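Local coordinates for chitin-binding type-4 domain-containing protein (Photorhabdus laumondii subsp. laumondii, PDB 6T5Z), which probably acts as a copper-dependent lytic polysaccharide monooxygenase of family AA10, oxidatively cleaving chitin, at residues 115-123 with 135-144; 69-77 with 166-174. All coordinates share one frame; numbering follows the deposited sequence.

Contact 1: residues 115-123 with 135-144; sequences FNSTPFCFE and INKCTLPEGY
Three groups grip OE1 of Glu-123: the side-chain amide of Asn-136 and two bridging waters. Asn-136 ND2 donates to Glu-123 OE1 over 2.9 Å, meeting the carboxylate from above its plane, with amide and carboxylate planes 81° apart. The waters link OE1 to the backbone O and N of Lys-137, and a third joins OE2 to the Ile-135 carbonyl. With CG anti to its backbone N (chi1 -176°) and an extended chain, glutamate is long enough to span strands that are not paired here. The other end of the amide, Asn-136 OD1, bonds Tyr-97 OH.

These strands, 121-123 and 135-139, belong to the two facing sheets of the immunoglobulin-like β-sandwich of LPMOs, and the Cys-121 to Cys-138 disulfide (SG to SG 2.0 Å, chi3 -72°) staples one sheet to the other. Phe-120 and Cys-121 both face Tyr-97 in a classic β bulge, which turns both side chains toward 135-144. The Phe-120 ring lies alongside Leu-140, CZ to CD2 4.1 Å, while Phe-120 CB touches Pro-141 CG at 3.9 Å. At the far end, Tyr-144 OH is hydrogen-bonded to Thr-100 O; in one of two Asn-116 conformers, Asn-116 ND2 also donates to Tyr-144 OH (2.9 Å), a less certain bond.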
ATOM      1  N   PHE A 115     -11.034   5.619   2.884  1.00 15.56           N
ATOM      2  CA  PHE A 115      -9.818   5.699   3.685  1.00 15.39           C
ATOM      3  C   PHE A 115      -9.937   6.802   4.724  1.00 15.00           C
ATOM      4  O   PHE A 115     -10.613   7.807   4.505  1.00 17.94           O
ATOM      5  CB  PHE A 115      -8.600   5.995   2.794  1.00 14.67           C
ATOM      6  CG  PHE A 115      -8.001   4.784   2.148  1.00 13.34           C
ATOM      7  CD1 PHE A 115      -7.208   3.925   2.882  1.00 12.14           C
ATOM      8  CD2 PHE A 115      -8.204   4.523   0.797  1.00 13.67           C
ATOM      9  CE1 PHE A 115      -6.639   2.797   2.288  1.00 14.45           C
ATOM     10  CE2 PHE A 115      -7.635   3.406   0.198  1.00 14.56           C
ATOM     11  CZ  PHE A 115      -6.845   2.547   0.949  1.00 14.52           C
ATOM     12  N   ASN A 116      -9.286   6.603   5.867  0.60 13.83           N
ATOM     13  CA  ASN A 116      -9.051   7.727   6.761  0.60 15.33           C
ATOM     14  C   ASN A 116      -8.306   8.821   6.001  0.60 16.54           C
ATOM     15  O   ASN A 116      -7.506   8.543   5.103  0.60 17.06           O
ATOM     16  CB  ASN A 116      -8.261   7.281   7.995  0.60 17.26           C
ATOM     17  CG  ASN A 116      -9.103   6.459   8.962  0.60 19.91           C
ATOM     18  OD1 ASN A 116     -10.296   6.712   9.135  0.60 21.24           O
ATOM     19  ND2 ASN A 116      -8.483   5.468   9.594  0.60 21.12           N
ATOM     20  N   SER A 117      -8.606  10.080   6.336  1.00 17.64           N
ATOM     21  CA  SER A 117      -8.068  11.186   5.553  1.00 16.97           C
ATOM     22  C   SER A 117      -6.602  11.463   5.857  1.00 17.80           C
ATOM     23  O   SER A 117      -5.905  12.029   5.014  1.00 16.90           O
ATOM     24  CB  SER A 117      -8.893  12.451   5.777  1.00 21.28           C
ATOM     25  OG  SER A 117      -8.696  12.950   7.089  1.00 23.85           O
ATOM     26  N   THR A 118      -6.116  11.081   7.020  1.00 14.83           N
ATOM     27  CA  THR A 118      -4.729  11.327   7.361  1.00 15.01           C
ATOM     28  C   THR A 118      -4.050  10.002   7.666  1.00 16.74           C
ATOM     29  O   THR A 118      -4.721   9.017   7.998  1.00 15.98           O
ATOM     30  CB  THR A 118      -4.609  12.264   8.571  1.00 16.17           C
ATOM     31  OG1 THR A 118      -5.293  11.679   9.681  1.00 20.06           O
ATOM     32  CG2 THR A 118      -5.194  13.634   8.253  1.00 16.90           C
ATOM     33  N   PRO A 119      -2.728   9.932   7.525  1.00 16.88           N
ATOM     34  CA  PRO A 119      -2.026   8.674   7.782  1.00 16.25           C
ATOM     35  C   PRO A 119      -2.012   8.335   9.261  1.00 17.30           C
ATOM     36  O   PRO A 119      -1.991   9.223  10.117  1.00 19.33           O
ATOM     37  CB  PRO A 119      -0.605   8.962   7.280  1.00 16.67           C
ATOM     38  CG  PRO A 119      -0.447  10.431   7.473  1.00 18.02           C
ATOM     39  CD  PRO A 119      -1.798  10.990   7.080  1.00 17.64           C
ATOM     40  N   PHE A 120      -1.983   7.030   9.563  1.00 12.76           N
ATOM     41  CA  PHE A 120      -1.767   6.628  10.948  1.00 11.53           C
ATOM     42  C   PHE A 120      -0.294   6.450  11.280  1.00 12.70           C
ATOM     43  O   PHE A 120       0.038   6.205  12.443  1.00 12.49           O
ATOM     44  CB  PHE A 120      -2.517   5.327  11.275  1.00 11.74           C
ATOM     45  CG  PHE A 120      -1.990   4.110  10.554  1.00 12.21           C
ATOM     46  CD1 PHE A 120      -0.974   3.332  11.100  1.00 12.06           C
ATOM     47  CD2 PHE A 120      -2.529   3.742   9.336  1.00 13.13           C
ATOM     48  CE1 PHE A 120      -0.510   2.198  10.437  1.00 16.72           C
ATOM     49  CE2 PHE A 120      -2.081   2.607   8.663  1.00 12.12           C
ATOM     50  CZ  PHE A 120      -1.058   1.847   9.206  1.00 12.36           C
ATOM     51  N   CYS A 121       0.592   6.558  10.294  1.00 13.07           N
ATOM     52  CA  CYS A 121       2.013   6.375  10.539  1.00 11.60           C
ATOM     53  C   CYS A 121       2.775   7.177   9.492  1.00 14.71           C
ATOM     54  O   CYS A 121       2.413   7.163   8.315  1.00 14.91           O
ATOM     55  CB  CYS A 121       2.387   4.882  10.494  1.00 13.32           C
ATOM     56  SG  CYS A 121       4.123   4.528  10.853  1.00 15.41           S
ATOM     57  N   PHE A 122       3.815   7.890   9.929  1.00 12.37           N
ATOM     58  CA  PHE A 122       4.538   8.798   9.043  1.00 12.85           C
ATOM     59  C   PHE A 122       5.985   8.873   9.494  1.00 15.77           C
ATOM     60  O   PHE A 122       6.254   9.221  10.648  1.00 17.20           O
ATOM     61  CB  PHE A 122       3.905  10.199   9.063  1.00 13.94           C
ATOM     62  CG  PHE A 122       4.533  11.171   8.102  1.00 15.20           C
ATOM     63  CD1 PHE A 122       5.632  11.933   8.479  1.00 13.19           C
ATOM     64  CD2 PHE A 122       3.989  11.370   6.836  1.00 15.54           C
ATOM     65  CE1 PHE A 122       6.215  12.833   7.583  1.00 13.66           C
ATOM     66  CE2 PHE A 122       4.563  12.271   5.953  1.00 13.69           C
ATOM     67  CZ  PHE A 122       5.669  13.009   6.329  1.00 13.87           C
ATOM     68  N   GLU A 123       6.911   8.577   8.586  1.00 14.07           N
ATOM     69  CA  GLU A 123       8.337   8.671   8.868  1.00 16.38           C
ATOM     70  C   GLU A 123       8.985   9.603   7.854  1.00 16.28           C
ATOM     71  O   GLU A 123       8.988   9.320   6.652  1.00 16.19           O
ATOM     72  CB  GLU A 123       8.995   7.291   8.853  1.00 17.06           C
ATOM     73  CG  GLU A 123      10.466   7.339   9.240  1.00 19.15           C
ATOM     74  CD  GLU A 123      11.076   5.961   9.462  1.00 23.69           C
ATOM     75  OE1 GLU A 123      10.318   4.979   9.683  1.00 20.93           O
ATOM     76  OE2 GLU A 123      12.323   5.869   9.422  1.00 28.04           O
ATOM     77  N   ILE A 135      12.620  -0.431   6.770  1.00 14.81           N
ATOM     78  CA  ILE A 135      11.586  -0.855   7.709  1.00 14.85           C
ATOM     79  C   ILE A 135      11.017   0.367   8.423  1.00 15.53           C
ATOM     80  O   ILE A 135      11.766   1.172   8.987  1.00 16.05           O
ATOM     81  CB  ILE A 135      12.121  -1.884   8.722  1.00 16.76           C
ATOM     82  CG1 ILE A 135      12.370  -3.241   8.039  1.00 17.57           C
ATOM     83  CG2 ILE A 135      11.156  -2.041   9.872  1.00 17.61           C
ATOM     84  CD1 ILE A 135      12.831  -4.332   8.986  1.00 21.92           C
ATOM     85  N   ASN A 136       9.691   0.499   8.408  1.00 14.39           N
ATOM     86  CA  ASN A 136       8.989   1.561   9.128  1.00 12.95           C
ATOM     87  C   ASN A 136       8.198   0.946  10.274  1.00 13.15           C
ATOM     88  O   ASN A 136       7.352   0.074  10.047  1.00 14.11           O
ATOM     89  CB  ASN A 136       8.040   2.330   8.210  1.00 13.97           C
ATOM     90  CG  ASN A 136       8.724   2.872   6.967  1.00 14.00           C
ATOM     91  OD1 ASN A 136       8.283   2.607   5.843  1.00 14.68           O
ATOM     92  ND2 ASN A 136       9.788   3.640   7.161  1.00 13.58           N
ATOM     93  N   LYS A 137       8.451   1.416  11.494  1.00 14.34           N
ATOM     94  CA  LYS A 137       7.739   0.937  12.669  1.00 14.38           C
ATOM     95  C   LYS A 137       6.524   1.824  12.929  1.00 15.44           C
ATOM     96  O   LYS A 137       6.642   3.058  12.987  1.00 16.53           O
ATOM     97  CB  LYS A 137       8.660   0.921  13.891  1.00 18.88           C
ATOM     98  CG  LYS A 137       9.842  -0.036  13.790  1.00 24.25           C
ATOM     99  CD  LYS A 137      10.715   0.113  15.029  1.00 30.10           C
ATOM    100  CE  LYS A 137      12.040  -0.623  14.916  1.00 34.52           C
ATOM    101  NZ  LYS A 137      11.888  -2.069  15.223  1.00 37.57           N
ATOM    102  N   CYS A 138       5.363   1.193  13.112  1.00 14.75           N
ATOM    103  CA  CYS A 138       4.095   1.904  13.194  1.00 15.22           C
ATOM    104  C   CYS A 138       3.222   1.293  14.285  1.00 15.22           C
ATOM    105  O   CYS A 138       3.532   0.244  14.860  1.00 15.93           O
ATOM    106  CB  CYS A 138       3.347   1.874  11.851  1.00 13.11           C
ATOM    107  SG  CYS A 138       4.261   2.532  10.461  1.00 14.27           S
ATOM    108  N   THR A 139       2.103   1.960  14.555  1.00 17.15           N
ATOM    109  CA  THR A 139       1.086   1.457  15.465  1.00 17.31           C
ATOM    110  C   THR A 139      -0.269   1.674  14.815  1.00 17.76           C
ATOM    111  O   THR A 139      -0.557   2.777  14.348  1.00 17.50           O
ATOM    112  CB  THR A 139       1.135   2.158  16.827  1.00 17.53           C
ATOM    113  OG1 THR A 139       2.451   2.042  17.377  1.00 19.45           O
ATOM    114  CG2 THR A 139       0.145   1.498  17.795  1.00 18.60           C
ATOM    115  N   LEU A 140      -1.085   0.621  14.773  1.00 16.26           N
ATOM    116  CA  LEU A 140      -2.421   0.726  14.201  1.00 16.52           C
ATOM    117  C   LEU A 140      -3.328   1.569  15.099  1.00 18.61           C
ATOM    118  O   LEU A 140      -3.109   1.649  16.310  1.00 17.22           O
ATOM    119  CB  LEU A 140      -3.030  -0.663  14.016  1.00 15.35           C
ATOM    120  CG  LEU A 140      -2.394  -1.497  12.908  1.00 15.40           C
ATOM    121  CD1 LEU A 140      -2.796  -2.968  13.039  1.00 18.84           C
ATOM    122  CD2 LEU A 140      -2.862  -0.948  11.569  1.00 17.46           C
ATOM    123  N   PRO A 141      -4.345   2.219  14.526  1.00 19.63           N
ATOM    124  CA  PRO A 141      -5.288   2.971  15.357  1.00 19.47           C
ATOM    125  C   PRO A 141      -6.075   2.026  16.242  1.00 21.56           C
ATOM    126  O   PRO A 141      -6.185   0.829  15.969  1.00 19.30           O
ATOM    127  CB  PRO A 141      -6.200   3.664  14.337  1.00 19.01           C
ATOM    128  CG  PRO A 141      -5.494   3.576  13.037  1.00 17.69           C
ATOM    129  CD  PRO A 141      -4.679   2.324  13.095  1.00 18.21           C
ATOM    130  N   GLU A 142      -6.632   2.578  17.314  1.00 22.77           N
ATOM    131  CA  GLU A 142      -7.371   1.744  18.249  1.00 24.68           C
ATOM    132  C   GLU A 142      -8.698   1.299  17.651  1.00 21.94           C
ATOM    133  O   GLU A 142      -9.285   1.973  16.797  1.00 18.70           O
ATOM    134  CB  GLU A 142      -7.608   2.482  19.566  1.00 30.39           C
ATOM    135  CG  GLU A 142      -6.328   2.846  20.302  1.00 34.47           C
ATOM    136  N   GLY A 143      -9.170   0.142  18.111  1.00 22.34           N
ATOM    137  CA  GLY A 143     -10.485  -0.325  17.731  1.00 22.53           C
ATOM    138  C   GLY A 143     -10.566  -1.007  16.390  1.00 22.09           C
ATOM    139  O   GLY A 143     -11.668  -1.208  15.874  1.00 24.60           O
ATOM    140  N   TYR A 144      -9.439  -1.375  15.802  1.00 19.59           N
ATOM    141  CA  TYR A 144      -9.476  -1.990  14.486  1.00 20.74           C
ATOM    142  C   TYR A 144      -9.526  -3.505  14.581  1.00 20.42           C
ATOM    143  O   TYR A 144      -8.844  -4.127  15.406  1.00 18.29           O
ATOM    144  CB  TYR A 144      -8.286  -1.562  13.635  1.00 18.89           C
ATOM    145  CG  TYR A 144      -8.632  -0.370  12.781  1.00 19.69           C
ATOM    146  CD1 TYR A 144      -8.882  -0.515  11.418  1.00 17.43           C
ATOM    147  CD2 TYR A 144      -8.779   0.891  13.352  1.00 17.84           C
ATOM    148  CE1 TYR A 144      -9.218   0.576  10.629  1.00 16.78           C
ATOM    149  CE2 TYR A 144      -9.118   1.987  12.574  1.00 17.97           C
ATOM    150  CZ  TYR A 144      -9.336   1.827  11.219  1.00 17.42           C
ATOM    151  OH  TYR A 144      -9.666   2.913  10.450  1.00 14.75           O
TER
HETATM  152  O   HOH W   1     -11.929   5.147  10.978  1.00 25.26           O
HETATM  153  O   HOH W   2       1.971   4.746  13.958  1.00 19.16           O
HETATM  154  O   HOH W   3      13.267   3.577   8.737  1.00 19.46           O
HETATM  155  O   HOH W   4       7.816   4.704  11.005  1.00 23.21           O
HETATM  156  O   HOH W   5      10.580   3.138  12.108  1.00 24.79           O

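Contact 2: residues 69-77 with 166-174; sequences RWKKIPITA and VIDTTISPA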
ATOM      1  N   ARG A  69     -11.866 -11.270  -3.058  1.00 14.73           N
ATOM      2  CA  ARG A  69     -10.915 -11.162  -4.166  1.00 13.90           C
ATOM      3  C   ARG A  69      -9.479 -11.420  -3.732  1.00 13.64           C
ATOM      4  O   ARG A  69      -8.717 -12.083  -4.448  1.00 13.42           O
ATOM      5  CB  ARG A  69     -11.030  -9.784  -4.814  1.00 12.07           C
ATOM      6  CG  ARG A  69     -10.017  -9.557  -5.932  1.00 12.05           C
ATOM      7  CD  ARG A  69     -10.413 -10.338  -7.175  1.00 11.99           C
ATOM      8  NE  ARG A  69      -9.426 -10.229  -8.246  1.00 12.95           N
ATOM      9  CZ  ARG A  69      -8.328 -10.974  -8.336  1.00 14.06           C
ATOM     10  NH1 ARG A  69      -8.045 -11.874  -7.400  1.00 14.81           N
ATOM     11  NH2 ARG A  69      -7.508 -10.822  -9.369  1.00 11.96           N
ATOM     12  N   TRP A  70      -9.061 -10.838  -2.608  1.00 12.97           N
ATOM     13  CA  TRP A  70      -7.649 -10.706  -2.303  1.00 12.31           C
ATOM     14  C   TRP A  70      -7.244 -11.570  -1.120  1.00 13.24           C
ATOM     15  O   TRP A  70      -7.995 -11.717  -0.153  1.00 16.11           O
ATOM     16  CB  TRP A  70      -7.297  -9.243  -2.015  1.00 11.69           C
ATOM     17  CG  TRP A  70      -7.640  -8.332  -3.168  1.00 12.96           C
ATOM     18  CD1 TRP A  70      -8.561  -7.321  -3.170  1.00 14.08           C
ATOM     19  CD2 TRP A  70      -7.094  -8.379  -4.492  1.00 12.28           C
ATOM     20  NE1 TRP A  70      -8.607  -6.724  -4.404  1.00 13.03           N
ATOM     21  CE2 TRP A  70      -7.709  -7.349  -5.233  1.00 11.20           C
ATOM     22  CE3 TRP A  70      -6.125  -9.178  -5.117  1.00 10.88           C
ATOM     23  CZ2 TRP A  70      -7.393  -7.103  -6.573  1.00 10.65           C
ATOM     24  CZ3 TRP A  70      -5.811  -8.929  -6.448  1.00 11.29           C
ATOM     25  CH2 TRP A  70      -6.456  -7.911  -7.161  1.00 11.99           C
ATOM     26  N   LYS A  71      -6.040 -12.129  -1.209  1.00 13.65           N
ATOM     27  CA  LYS A  71      -5.462 -12.847  -0.087  1.00 16.38           C
ATOM     28  C   LYS A  71      -5.092 -11.847   1.001  1.00 14.70           C
ATOM     29  O   LYS A  71      -4.471 -10.821   0.721  1.00 14.10           O
ATOM     30  CB  LYS A  71      -4.231 -13.617  -0.550  1.00 17.09           C
ATOM     31  CG  LYS A  71      -3.375 -14.165   0.572  1.00 22.55           C
ATOM     32  CD  LYS A  71      -4.002 -15.392   1.195  1.00 26.76           C
ATOM     33  CE  LYS A  71      -3.055 -16.012   2.229  1.00 30.67           C
ATOM     34  NZ  LYS A  71      -2.709 -15.060   3.330  1.00 30.18           N
ATOM     35  N   LYS A  72      -5.488 -12.138   2.235  1.00 15.54           N
ATOM     36  CA  LYS A  72      -5.324 -11.215   3.347  1.00 15.78           C
ATOM     37  C   LYS A  72      -4.221 -11.702   4.280  1.00 17.10           C
ATOM     38  O   LYS A  72      -4.200 -12.870   4.677  1.00 18.89           O
ATOM     39  CB  LYS A  72      -6.645 -11.056   4.103  1.00 16.04           C
ATOM     40  CG  LYS A  72      -7.775 -10.558   3.202  1.00 15.08           C
ATOM     41  CD  LYS A  72      -9.169 -10.767   3.756  1.00 16.87           C
ATOM     42  CE  LYS A  72     -10.213 -10.393   2.706  1.00 15.03           C
ATOM     43  NZ  LYS A  72     -10.265 -11.417   1.601  1.00 14.88           N
ATOM     44  N   ILE A  73      -3.322 -10.803   4.653  1.00 14.86           N
ATOM     45  CA  ILE A  73      -2.285 -11.138   5.628  1.00 14.93           C
ATOM     46  C   ILE A  73      -2.905 -11.056   7.018  1.00 16.57           C
ATOM     47  O   ILE A  73      -3.471 -10.011   7.374  1.00 15.02           O
ATOM     48  CB  ILE A  73      -1.079 -10.181   5.531  1.00 15.64           C
ATOM     49  CG1 ILE A  73      -0.560 -10.074   4.088  1.00 19.26           C
ATOM     50  CG2 ILE A  73       0.018 -10.625   6.479  1.00 19.33           C
ATOM     51  CD1 ILE A  73      -0.062 -11.400   3.498  1.00 15.64           C
ATOM     52  N   PRO A  74      -2.820 -12.108   7.832  1.00 16.69           N
ATOM     53  CA  PRO A  74      -3.311 -12.014   9.213  1.00 17.82           C
ATOM     54  C   PRO A  74      -2.356 -11.213  10.085  1.00 18.37           C
ATOM     55  O   PRO A  74      -1.155 -11.484  10.127  1.00 21.22           O
ATOM     56  CB  PRO A  74      -3.390 -13.476   9.669  1.00 20.14           C
ATOM     57  CG  PRO A  74      -2.433 -14.220   8.767  1.00 21.42           C
ATOM     58  CD  PRO A  74      -2.371 -13.469   7.463  1.00 19.39           C
ATOM     59  N   ILE A  75      -2.903 -10.229  10.799  1.00 15.51           N
ATOM     60  CA  ILE A  75      -2.121  -9.400  11.706  1.00 20.75           C
ATOM     61  C   ILE A  75      -2.934  -9.137  12.966  1.00 20.87           C
ATOM     62  O   ILE A  75      -4.165  -9.166  12.961  1.00 20.53           O
ATOM     63  CB  ILE A  75      -1.684  -8.061  11.061  1.00 22.19           C
ATOM     64  CG1 ILE A  75      -2.886  -7.277  10.555  1.00 22.67           C
ATOM     65  CG2 ILE A  75      -0.705  -8.291   9.921  1.00 22.49           C
ATOM     66  CD1 ILE A  75      -2.532  -5.848  10.124  1.00 24.51           C
ATOM     67  N   THR A  76      -2.230  -8.898  14.069  0.65 22.38           N
ATOM     68  CA  THR A  76      -2.872  -8.538  15.323  0.65 23.04           C
ATOM     69  C   THR A  76      -2.758  -7.035  15.529  0.65 21.71           C
ATOM     70  O   THR A  76      -1.714  -6.435  15.247  0.65 22.67           O
ATOM     71  CB  THR A  76      -2.252  -9.287  16.506  0.65 24.98           C
ATOM     72  OG1 THR A  76      -2.444 -10.693  16.331  0.65 25.86           O
ATOM     73  CG2 THR A  76      -2.910  -8.864  17.818  0.65 24.45           C
ATOM     74  N   ALA A  77      -3.847  -6.430  15.993  1.00 20.48           N
ATOM     75  CA  ALA A  77      -3.873  -4.992  16.208  1.00 22.83           C
ATOM     76  C   ALA A  77      -2.772  -4.573  17.173  1.00 21.03           C
ATOM     77  O   ALA A  77      -2.360  -5.325  18.066  1.00 21.38           O
ATOM     78  CB  ALA A  77      -5.235  -4.545  16.741  1.00 25.56           C
ATOM     79  N   VAL A 166      -1.078  -0.909  -1.781  1.00 12.89           N
ATOM     80  CA  VAL A 166      -2.159  -1.386  -0.920  1.00 11.37           C
ATOM     81  C   VAL A 166      -1.821  -2.781  -0.401  1.00 10.71           C
ATOM     82  O   VAL A 166      -1.171  -3.593  -1.081  1.00 10.48           O
ATOM     83  CB  VAL A 166      -3.520  -1.363  -1.655  1.00 11.04           C
ATOM     84  CG1 VAL A 166      -3.892   0.059  -2.079  1.00 11.39           C
ATOM     85  CG2 VAL A 166      -3.515  -2.290  -2.882  1.00 10.75           C
ATOM     86  N   ILE A 167      -2.250  -3.042   0.837  1.00 10.86           N
ATOM     87  CA  ILE A 167      -2.018  -4.292   1.562  1.00 13.01           C
ATOM     88  C   ILE A 167      -3.358  -4.770   2.109  1.00 15.46           C
ATOM     89  O   ILE A 167      -4.064  -4.012   2.784  1.00 12.91           O
ATOM     90  CB  ILE A 167      -1.011  -4.107   2.722  1.00 12.52           C
ATOM     91  CG1 ILE A 167       0.266  -3.424   2.241  1.00 11.94           C
ATOM     92  CG2 ILE A 167      -0.665  -5.454   3.369  1.00 11.65           C
ATOM     93  CD1 ILE A 167       1.188  -2.943   3.379  1.00 16.51           C
ATOM     94  N   ASP A 168      -3.701  -6.028   1.847  1.00 13.14           N
ATOM     95  CA  ASP A 168      -4.922  -6.614   2.383  1.00  9.61           C
ATOM     96  C   ASP A 168      -4.616  -7.332   3.686  1.00 13.76           C
ATOM     97  O   ASP A 168      -3.688  -8.144   3.750  1.00 11.91           O
ATOM     98  CB  ASP A 168      -5.534  -7.593   1.382  1.00 11.13           C
ATOM     99  CG  ASP A 168      -5.913  -6.916   0.094  1.00 11.58           C
ATOM    100  OD1 ASP A 168      -5.139  -7.019  -0.881  1.00 12.04           O
ATOM    101  OD2 ASP A 168      -6.978  -6.264   0.075  1.00 11.46           O
ATOM    102  N   THR A 169      -5.387  -7.025   4.727  1.00 10.75           N
ATOM    103  CA  THR A 169      -5.111  -7.561   6.054  1.00 12.81           C
ATOM    104  C   THR A 169      -6.397  -8.044   6.699  1.00 15.59           C
ATOM    105  O   THR A 169      -7.475  -7.497   6.459  1.00 14.45           O
ATOM    106  CB  THR A 169      -4.453  -6.510   6.990  1.00 14.41           C
ATOM    107  OG1 THR A 169      -5.378  -5.446   7.248  1.00 16.00           O
ATOM    108  CG2 THR A 169      -3.199  -5.923   6.360  1.00 15.81           C
ATOM    109  N   THR A 170      -6.260  -9.078   7.529  1.00 15.29           N
ATOM    110  CA  THR A 170      -7.291  -9.502   8.473  1.00 14.95           C
ATOM    111  C   THR A 170      -6.754  -9.193   9.868  1.00 15.23           C
ATOM    112  O   THR A 170      -5.794  -9.826  10.318  1.00 17.16           O
ATOM    113  CB  THR A 170      -7.624 -10.986   8.333  1.00 16.03           C
ATOM    114  OG1 THR A 170      -8.256 -11.218   7.073  1.00 18.16           O
ATOM    115  CG2 THR A 170      -8.587 -11.415   9.431  1.00 15.70           C
ATOM    116  N   ILE A 171      -7.355  -8.212  10.543  1.00 15.21           N
ATOM    117  CA  ILE A 171      -6.850  -7.699  11.819  1.00 17.66           C
ATOM    118  C   ILE A 171      -7.593  -8.350  12.987  1.00 19.18           C
ATOM    119  O   ILE A 171      -8.819  -8.228  13.111  1.00 20.93           O
ATOM    120  CB  ILE A 171      -6.968  -6.167  11.887  1.00 16.97           C
ATOM    121  CG1 ILE A 171      -6.122  -5.540  10.778  1.00 15.45           C
ATOM    122  CG2 ILE A 171      -6.523  -5.674  13.252  1.00 16.71           C
ATOM    123  CD1 ILE A 171      -6.184  -3.997  10.693  1.00 14.04           C
ATOM    124  N   SER A 172      -6.826  -9.050  13.876  0.75 18.47           N
ATOM    125  CA  SER A 172      -7.467  -9.534  15.093  0.75 21.20           C
ATOM    126  C   SER A 172      -7.363  -8.479  16.186  0.75 24.33           C
ATOM    127  O   SER A 172      -6.356  -7.765  16.259  0.75 26.01           O
ATOM    128  CB  SER A 172      -6.817 -10.826  15.575  0.75 22.56           C
ATOM    129  OG  SER A 172      -6.834 -11.804  14.554  0.75 22.03           O
ATOM    130  N   PRO A 173      -8.389  -8.356  17.028  1.00 24.11           N
ATOM    131  CA  PRO A 173      -8.335  -7.364  18.106  1.00 26.61           C
ATOM    132  C   PRO A 173      -7.070  -7.504  18.942  1.00 29.95           C
ATOM    133  O   PRO A 173      -6.577  -8.609  19.178  1.00 31.07           O
ATOM    134  CB  PRO A 173      -9.593  -7.676  18.923  1.00 27.89           C
ATOM    135  CG  PRO A 173     -10.539  -8.256  17.915  1.00 29.06           C
ATOM    136  CD  PRO A 173      -9.675  -9.077  17.003  1.00 28.04           C
ATOM    137  N   ALA A 174      -6.523  -6.363  19.350  1.00 32.75           N
ATOM    138  CA  ALA A 174      -5.296  -6.329  20.141  1.00 34.40           C
ATOM    139  C   ALA A 174      -5.354  -7.302  21.317  1.00 37.38           C
ATOM    140  O   ALA A 174      -6.294  -7.288  22.115  1.00 37.22           O
ATOM    141  CB  ALA A 174      -5.032  -4.912  20.638  1.00 31.60           C
ATOM    142  OXT ALA A 174      -4.457  -8.128  21.494  1.00 40.98           O
TER
HETATM  143  O   HOH W   6      -3.561  -9.170  -1.221  1.00 15.37           O
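Ile-75 and Ile-171 form the tight side of this pairing: CD1 of Ile-75 lies 3.7 Å from CG1 of Ile-171 and equally close to CB of Thr-169. The first torsion of Ile-75 (chi1 56°) sets CG1 between the backbone N and carbonyl carbon, which swings CD1 across to the neighbouring strand. Branched aliphatic chains suit this face, where Ile-75 also reaches Ile-80 of strand 79-86. Thr-169, buried beside them, satisfies its hydroxyl on the His-148 carbonyl.

Strands 73-76 and 166-172 run parallel, an edge pairing added to the otherwise antiparallel neighbours of 161-172 in the β-sandwich. Five backbone bonds join the two segments, from Ile-73 N to Asp-168 O (2.8 Å) through to Ala-77 N and Ser-172 O. Pro-74, lacking an N-H, costs the ladder nothing because the donors of 69-77 are Ile-73, Ile-75 and Ala-77.

The opposite face, with Pro-74, Thr-76, Thr-170 and Ser-172, is looser and largely solvent-exposed, fitting short polar or rigid residues. There the aliphatic part of Lys-72 lies across Thr-170, with Lys-72 CB 3.4 Å from Thr-170 OG1. Its ammonium group bonds the carbonyls of Trp-70 and Glu-67.

At the start of the ladder, the side chain of Asp-168 is buried against Trp-70, its carboxylate plane 17° from the indole plane and Asp-168 OD1 3.3 Å from Trp-70 CB. A water bridges OD1 to Lys-71 O; OD2 takes a salt bridge from Arg-10 and a hydrogen bond with Tyr-147 OH, partners that probably favour the charged form.

In the fold
Both contacts are partly buried and reach the same mixed sheet, but they work differently. Contact 1 joins that sheet to the three-stranded one facing it, so side chains, waters and a covalent disulfide do the work that backbone bonds cannot. Contact 2 lies within the mixed sheet and is carried by a regular parallel ladder, with side chains sorted into a packed face and an exposed one. Buried residues of contact 2 include Asp-168, whereas Glu-123 of contact 1 is partly exposed, its carboxylate bound by waters. The two meet where Leu-140 CD1 packs on Ile-75 CD1 (4.1 Å) and Tyr-144 O lies 3.5 Å from Ile-171 CG2.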